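Local coordinates for sugar isomerase (Sinorhizobium meliloti, PDB 3QC0), which binds zinc in a xylose isomerase-like TIM barrel and probably catalyses the isomerisation of a sugar, at residues A140-L144 / V155-A161; V89-A93 / A135-L139; L162-E166 / R193-A199. One frame throughout, in Å; residues are numbered along the deposited sequence.

Overall arrangement
Along the chain the contacts come in the order 2, 1, 3, all in one TIM barrel, and each ties parts of its helical layer to one another or to the strands. Contact 2 leads into strand 139-141, and contact 1 begins where contact 2 ends in the sequence; their centres are about 19 Å apart. Contact 1 lies at the zinc end of that strand: Glu142 binds the metal with Asp177, His204 and Glu248. Contacts 1 and 3 share helix 158-168, with centres about 11 Å apart. They touch through Ile141 and Ile164, and through a probable hydrogen bond from Arg193 NH1 to Gly159 O (3.2 Å). Contacts 2 and 3 do not touch; their nearest atoms are about 6 Å apart.

Contact 1. Residues A140-L144 / V155-A161; sequences AIEPL and VNTLGQA
Pro143 is the middle of this buried contact. Its ring fits against the start of helix 158-168: Pro143 CB is 3.5 Å from Thr157 O, Pro143 CD is 4.0 Å from Ala161 CB, and Pro143 CG is 4.3 Å from Leu158 CD1. Two residues earlier, Ile141 (chi1 m, chi2 t) points toward 155-161. Ile141 CG2 lies 3.9 Å from both Val155 CG1 and Ala161 CB. The backbone of 140-144 stays extended throughout, and Pro143 and Asn156 are the closest pair, with CA atoms 4.8 Å apart. At the polar edge Leu144 N donates to Val155 O (2.9 Å, nearly linear). Asn156 ND2 donates to Leu144 O (3.1 Å) and also to Ala153 O. Thr157 is the N-cap: its OG1 (chi1 p) accepts from Gln160 N at 2.9 Å. Gln160 OE1 in turn accepts from Asn156 N at 2.8 Å. The CA-CB bond of Glu142 points away from 155-161, and its OE2 binds zinc. This is the strand-to-helix connection of a beta-alpha-beta unit, carrying the zinc ligand Glu142, as in xylose isomerase-like barrels. Strand 139-141 runs between strands 100-103 and 172-177, while helix 114-135 packs on Ile141 and Val155.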
# COMPACT_ATOMS: atom_id res chain seq x y z
N ALA A 140 2.31 20.31 -6.49
CA ALA A 140 1.34 19.37 -5.93
C ALA A 140 2.04 18.08 -5.58
O ALA A 140 2.33 17.27 -6.47
CB ALA A 140 0.18 19.10 -6.93
N ILE A 141 2.30 17.87 -4.29
CA ILE A 141 2.81 16.58 -3.82
C ILE A 141 1.70 15.56 -3.98
O ILE A 141 0.60 15.72 -3.42
CB ILE A 141 3.22 16.66 -2.33
CG1 ILE A 141 4.28 17.74 -2.07
CG2 ILE A 141 3.70 15.26 -1.83
CD1 ILE A 141 4.59 17.96 -0.57
N GLU A 142 2.01 14.51 -4.72
CA GLU A 142 1.05 13.41 -4.94
C GLU A 142 1.47 12.25 -4.03
O GLU A 142 2.44 11.57 -4.31
CB GLU A 142 1.02 12.98 -6.40
CG GLU A 142 -0.17 12.07 -6.70
CD GLU A 142 -0.17 11.50 -8.09
OE1 GLU A 142 0.92 11.42 -8.68
OE2 GLU A 142 -1.26 11.14 -8.56
N PRO A 143 0.78 12.06 -2.89
CA PRO A 143 1.08 10.79 -2.18
C PRO A 143 0.75 9.63 -3.11
O PRO A 143 -0.29 9.65 -3.78
CB PRO A 143 0.17 10.84 -0.95
CG PRO A 143 -0.94 11.79 -1.32
CD PRO A 143 -0.29 12.82 -2.24
N LEU A 144 1.64 8.64 -3.13
CA LEU A 144 1.52 7.49 -4.00
C LEU A 144 1.20 6.26 -3.16
O LEU A 144 1.54 6.18 -1.99
CB LEU A 144 2.79 7.23 -4.82
CG LEU A 144 2.66 7.54 -6.32
CD1 LEU A 144 2.44 9.04 -6.62
CD2 LEU A 144 3.86 6.93 -7.06
N VAL A 155 6.60 9.23 -0.55
CA VAL A 155 5.52 9.99 0.12
C VAL A 155 4.28 9.15 -0.18
O VAL A 155 3.88 9.00 -1.34
CB VAL A 155 5.34 11.41 -0.39
CG1 VAL A 155 4.09 12.07 0.30
CG2 VAL A 155 6.63 12.23 -0.13
N ASN A 156 3.77 8.49 0.87
CA ASN A 156 2.80 7.42 0.73
C ASN A 156 1.48 7.56 1.45
O ASN A 156 0.65 6.65 1.35
CB ASN A 156 3.46 6.11 1.16
CG ASN A 156 4.68 5.82 0.32
OD1 ASN A 156 5.81 5.89 0.80
ND2 ASN A 156 4.45 5.56 -0.98
N THR A 157 1.27 8.65 2.19
CA THR A 157 -0.04 8.92 2.79
C THR A 157 -0.37 10.40 2.61
O THR A 157 0.54 11.26 2.55
CB THR A 157 -0.12 8.55 4.28
OG1 THR A 157 0.62 9.51 5.06
CG2 THR A 157 0.31 7.05 4.51
N LEU A 158 -1.65 10.70 2.52
CA LEU A 158 -2.06 12.09 2.45
C LEU A 158 -1.63 12.84 3.71
O LEU A 158 -1.22 14.00 3.61
CB LEU A 158 -3.56 12.17 2.22
CG LEU A 158 -4.17 13.56 2.09
CD1 LEU A 158 -3.52 14.38 0.96
CD2 LEU A 158 -5.70 13.38 1.84
N GLY A 159 -1.72 12.23 4.89
CA GLY A 159 -1.26 12.85 6.11
C GLY A 159 0.21 13.26 6.07
O GLY A 159 0.57 14.34 6.48
N GLN A 160 1.05 12.38 5.54
CA GLN A 160 2.45 12.66 5.41
C GLN A 160 2.65 13.79 4.41
O GLN A 160 3.47 14.68 4.63
CB GLN A 160 3.18 11.39 4.98
CG GLN A 160 4.65 11.59 4.69
CD GLN A 160 5.25 10.45 3.88
OE1 GLN A 160 4.51 9.65 3.31
NE2 GLN A 160 6.58 10.42 3.77
N ALA A 161 1.96 13.73 3.26
CA ALA A 161 2.06 14.81 2.27
C ALA A 161 1.72 16.15 2.88
O ALA A 161 2.38 17.18 2.64
CB ALA A 161 1.20 14.51 1.04

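Contact 2. Residues V89-A93 / A135-L139; sequences VDEAA and AGVPL
Segment 89-93 is regular helix, part of helix 75-94. Segment 135-139 turns out of helix 114-135 into strand 139-141. Gly136 makes that turn with positive phi (72°) in a Schellman motif, and the chain is extended from Val137 on. The closest CA atoms are those of Ala93 and Val137, 6.1 Å apart. The side-chain packing is apolar and centres on Val137 (chi1 t), which points at the helix. Val137 CG1 is 3.7 Å from Ala92 CB, and Val137 CG2 is 3.7 Å from Ala93 CB. Val89 (chi1 t) meets three residues: its CG1 lies 3.5 Å from Ala135 CB and 4.0 Å from Val137 CG2, and its CG2 lies 4.1 Å from Leu139 CD2. Side chains also meet backbone: Val137 CG2 is 3.7 Å from Val89 O and from Ala93 N, and Ala93 CB is 4.1 Å from Ala135 O. Leu100 of strand 100-103 also touches Val89, Val137 and Leu139. Small alanines and branched valines let helix 75-94 and the turn into strand 139-141 approach closely, held by van der Waals packing alone.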
# COMPACT_ATOMS: atom_id res chain seq x y z
N VAL A 89 9.07 22.97 -13.87
CA VAL A 89 8.34 24.17 -13.51
C VAL A 89 8.26 25.10 -14.71
O VAL A 89 7.20 25.62 -14.96
CB VAL A 89 9.01 24.90 -12.34
CG1 VAL A 89 8.49 26.36 -12.20
CG2 VAL A 89 8.76 24.11 -11.01
N ASP A 90 9.36 25.27 -15.43
CA ASP A 90 9.36 26.15 -16.60
C ASP A 90 8.34 25.66 -17.66
O ASP A 90 7.64 26.45 -18.30
CB ASP A 90 10.75 26.26 -17.20
CG ASP A 90 11.75 26.95 -16.30
OD1 ASP A 90 11.38 27.53 -15.23
OD2 ASP A 90 12.94 26.92 -16.67
N GLU A 91 8.31 24.35 -17.88
CA GLU A 91 7.37 23.71 -18.77
C GLU A 91 5.93 23.96 -18.32
O GLU A 91 5.07 24.37 -19.11
CB GLU A 91 7.67 22.22 -18.90
CG GLU A 91 9.04 21.90 -19.47
CD GLU A 91 9.52 20.48 -19.21
OE1 GLU A 91 8.65 19.61 -18.99
OE2 GLU A 91 10.77 20.26 -19.20
N ALA A 92 5.65 23.73 -17.04
CA ALA A 92 4.34 23.95 -16.49
C ALA A 92 3.90 25.39 -16.68
O ALA A 92 2.73 25.65 -16.99
CB ALA A 92 4.26 23.55 -14.97
N ALA A 93 4.81 26.31 -16.43
CA ALA A 93 4.51 27.76 -16.57
C ALA A 93 4.16 28.09 -18.01
O ALA A 93 3.17 28.77 -18.25
CB ALA A 93 5.69 28.57 -16.09
N ALA A 135 7.70 31.45 -10.73
CA ALA A 135 7.02 31.10 -11.97
C ALA A 135 5.51 31.10 -11.90
O ALA A 135 4.84 31.00 -12.93
CB ALA A 135 7.55 29.70 -12.52
N GLY A 136 4.96 31.19 -10.68
CA GLY A 136 3.52 31.05 -10.50
C GLY A 136 2.99 29.63 -10.68
O GLY A 136 1.83 29.46 -11.04
N VAL A 137 3.81 28.63 -10.36
CA VAL A 137 3.43 27.22 -10.57
C VAL A 137 3.28 26.53 -9.18
O VAL A 137 4.28 26.25 -8.51
CB VAL A 137 4.45 26.47 -11.42
CG1 VAL A 137 4.07 24.95 -11.54
CG2 VAL A 137 4.61 27.09 -12.82
N PRO A 138 2.03 26.26 -8.77
CA PRO A 138 1.84 25.47 -7.52
C PRO A 138 2.47 24.10 -7.65
O PRO A 138 2.37 23.50 -8.72
CB PRO A 138 0.32 25.36 -7.41
CG PRO A 138 -0.16 26.64 -8.17
CD PRO A 138 0.74 26.67 -9.36
N LEU A 139 3.12 23.66 -6.58
CA LEU A 139 3.69 22.30 -6.56
C LEU A 139 2.69 21.41 -5.85
O LEU A 139 2.31 21.68 -4.72
CB LEU A 139 5.02 22.28 -5.81
CG LEU A 139 6.14 23.13 -6.46
CD1 LEU A 139 7.46 23.03 -5.64
CD2 LEU A 139 6.37 22.77 -7.96

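Contact 3. Residues L162-E166 / R193-A199; sequences LDICE and RAGKMKA
A salt-bridge network of Asp163, Glu166 and Arg193 spans the outer side of two barrel helices, 158-168 and 187-196. Arg193 is extended (chi1, chi2 and chi3 all t), so its guanidinium reaches across to the first helix. Its NH2 donates to Asp163 OD1 at 2.7 Å and to Glu166 OE1 at 2.9 Å. Its NH1 makes a weak bond of 3.3 Å to Asp163 OD1. Asp163 OD1 and Glu166 OE1 lie at the guanidinium edge, near its plane. Leu162 CB packs over one face, 3.6 Å from Arg193 NH1. One water accepts from Arg193 NE (2.9 Å) and donates weakly to Glu166 OE2 (3.0 Å). NH1 also bonds to Gln190 OE1 and probably to Gly159 O. In the TIM barrel, the helix after strand 139-141 here meets helix 187-196, which precedes strand 200-205; the short helix 178-181 lies between them in sequence. The closest CA pairs are Leu162 with Ala194 (6.8 Å), Cys165 with Ala199 (7.8 Å) and Glu166 with Met197 (8.3 Å). Beneath the charges the packing is apolar. Leu162 (chi1 m, chi2 t) points at the second segment, and its CD2 is 3.9 Å from both Ala194 CB and Ala199 CB. Met197 is present as selenomethionine. Its SE lies 4.1 Å from Leu162 CB, and its m, t, p rotamer brings CE to 3.8 Å from Cys165 CB and 3.4 Å from Glu166 CG. Lys198 (phi 55°) is the first residue to leave helical geometry, in a Schellman motif, where Ala199 N donates to Ala194 O (2.9 Å) and Lys198 N to Gly195 O (3.0 Å). Val174 of strand 172-177 touches Leu162 and Cys165 from the barrel side.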
# COMPACT_ATOMS: atom_id res chain seq x y z
N LEU A 162 0.63 16.16 3.64
CA LEU A 162 0.22 17.40 4.31
C LEU A 162 1.21 17.86 5.38
O LEU A 162 1.44 19.06 5.55
CB LEU A 162 -1.20 17.25 4.88
CG LEU A 162 -2.31 17.05 3.82
CD1 LEU A 162 -3.64 16.64 4.47
CD2 LEU A 162 -2.49 18.36 2.98
N ASP A 163 1.82 16.94 6.11
CA ASP A 163 2.90 17.28 7.04
C ASP A 163 4.03 18.01 6.32
O ASP A 163 4.57 19.01 6.83
CB ASP A 163 3.49 16.04 7.71
CG ASP A 163 2.57 15.42 8.76
OD1 ASP A 163 1.52 16.00 9.16
OD2 ASP A 163 2.91 14.28 9.18
N ILE A 164 4.37 17.56 5.12
CA ILE A 164 5.42 18.22 4.37
C ILE A 164 4.95 19.61 3.94
O ILE A 164 5.74 20.54 4.00
CB ILE A 164 5.85 17.37 3.14
CG1 ILE A 164 6.41 16.01 3.59
CG2 ILE A 164 6.81 18.16 2.22
CD1 ILE A 164 6.60 14.98 2.47
N CYS A 165 3.71 19.74 3.48
CA CYS A 165 3.12 21.04 3.09
C CYS A 165 3.21 21.99 4.25
O CYS A 165 3.57 23.15 4.07
CB CYS A 165 1.70 20.89 2.60
SG CYS A 165 1.52 20.09 1.02
N GLU A 166 2.89 21.51 5.45
CA GLU A 166 2.96 22.41 6.62
C GLU A 166 4.37 22.86 6.93
O GLU A 166 4.59 24.02 7.38
CB GLU A 166 2.36 21.73 7.85
CG GLU A 166 0.88 21.60 7.78
CD GLU A 166 0.26 21.36 9.15
OE1 GLU A 166 0.51 20.30 9.77
OE2 GLU A 166 -0.48 22.25 9.61
N ARG A 193 -8.60 17.99 6.63
CA ARG A 193 -7.37 18.70 6.98
C ARG A 193 -6.78 19.46 5.79
O ARG A 193 -6.44 20.65 5.92
CB ARG A 193 -6.33 17.75 7.55
CG ARG A 193 -5.03 18.40 7.98
CD ARG A 193 -4.06 17.35 8.44
NE ARG A 193 -2.74 17.86 8.60
CZ ARG A 193 -1.61 17.20 8.44
NH1 ARG A 193 -1.62 15.90 8.14
NH2 ARG A 193 -0.46 17.82 8.64
N ALA A 194 -6.71 18.79 4.64
CA ALA A 194 -6.21 19.40 3.40
C ALA A 194 -7.03 20.65 3.06
O ALA A 194 -6.47 21.66 2.60
CB ALA A 194 -6.27 18.41 2.24
N GLY A 195 -8.34 20.54 3.24
CA GLY A 195 -9.24 21.65 2.93
C GLY A 195 -8.97 22.82 3.86
O GLY A 195 -8.94 23.99 3.41
N LYS A 196 -8.80 22.55 5.15
CA LYS A 196 -8.48 23.63 6.12
C LYS A 196 -7.16 24.33 5.82
O LYS A 196 -7.00 25.54 6.05
CB LYS A 196 -8.42 23.11 7.56
CG LYS A 196 -9.74 22.58 8.11
CD LYS A 196 -9.46 21.95 9.50
CE LYS A 196 -10.60 21.13 10.04
NZ LYS A 196 -10.27 20.74 11.46
N MSE A 197 -6.20 23.58 5.32
CA MSE A 197 -4.92 24.10 4.85
C MSE A 197 -4.99 24.80 3.48
O MSE A 197 -3.98 25.31 3.01
CB MSE A 197 -3.90 22.94 4.77
CG MSE A 197 -3.53 22.42 6.17
SE MSE A 197 -2.45 20.87 6.20
CE MSE A 197 -1.11 21.61 4.99
N LYS A 198 -6.14 24.74 2.81
CA LYS A 198 -6.28 25.24 1.43
C LYS A 198 -5.23 24.60 0.50
O LYS A 198 -4.68 25.25 -0.38
CB LYS A 198 -6.27 26.81 1.40
CG LYS A 198 -7.44 27.34 2.18
CD LYS A 198 -7.89 28.75 1.70
CE LYS A 198 -6.92 29.80 2.06
NZ LYS A 198 -7.57 31.21 1.87
N ALA A 199 -4.97 23.31 0.74
CA ALA A 199 -3.85 22.63 0.09
C ALA A 199 -4.26 21.77 -1.11
O ALA A 199 -3.38 21.24 -1.75
CB ALA A 199 -3.08 21.73 1.13
O HOH W 1 -2.82 20.39 10.06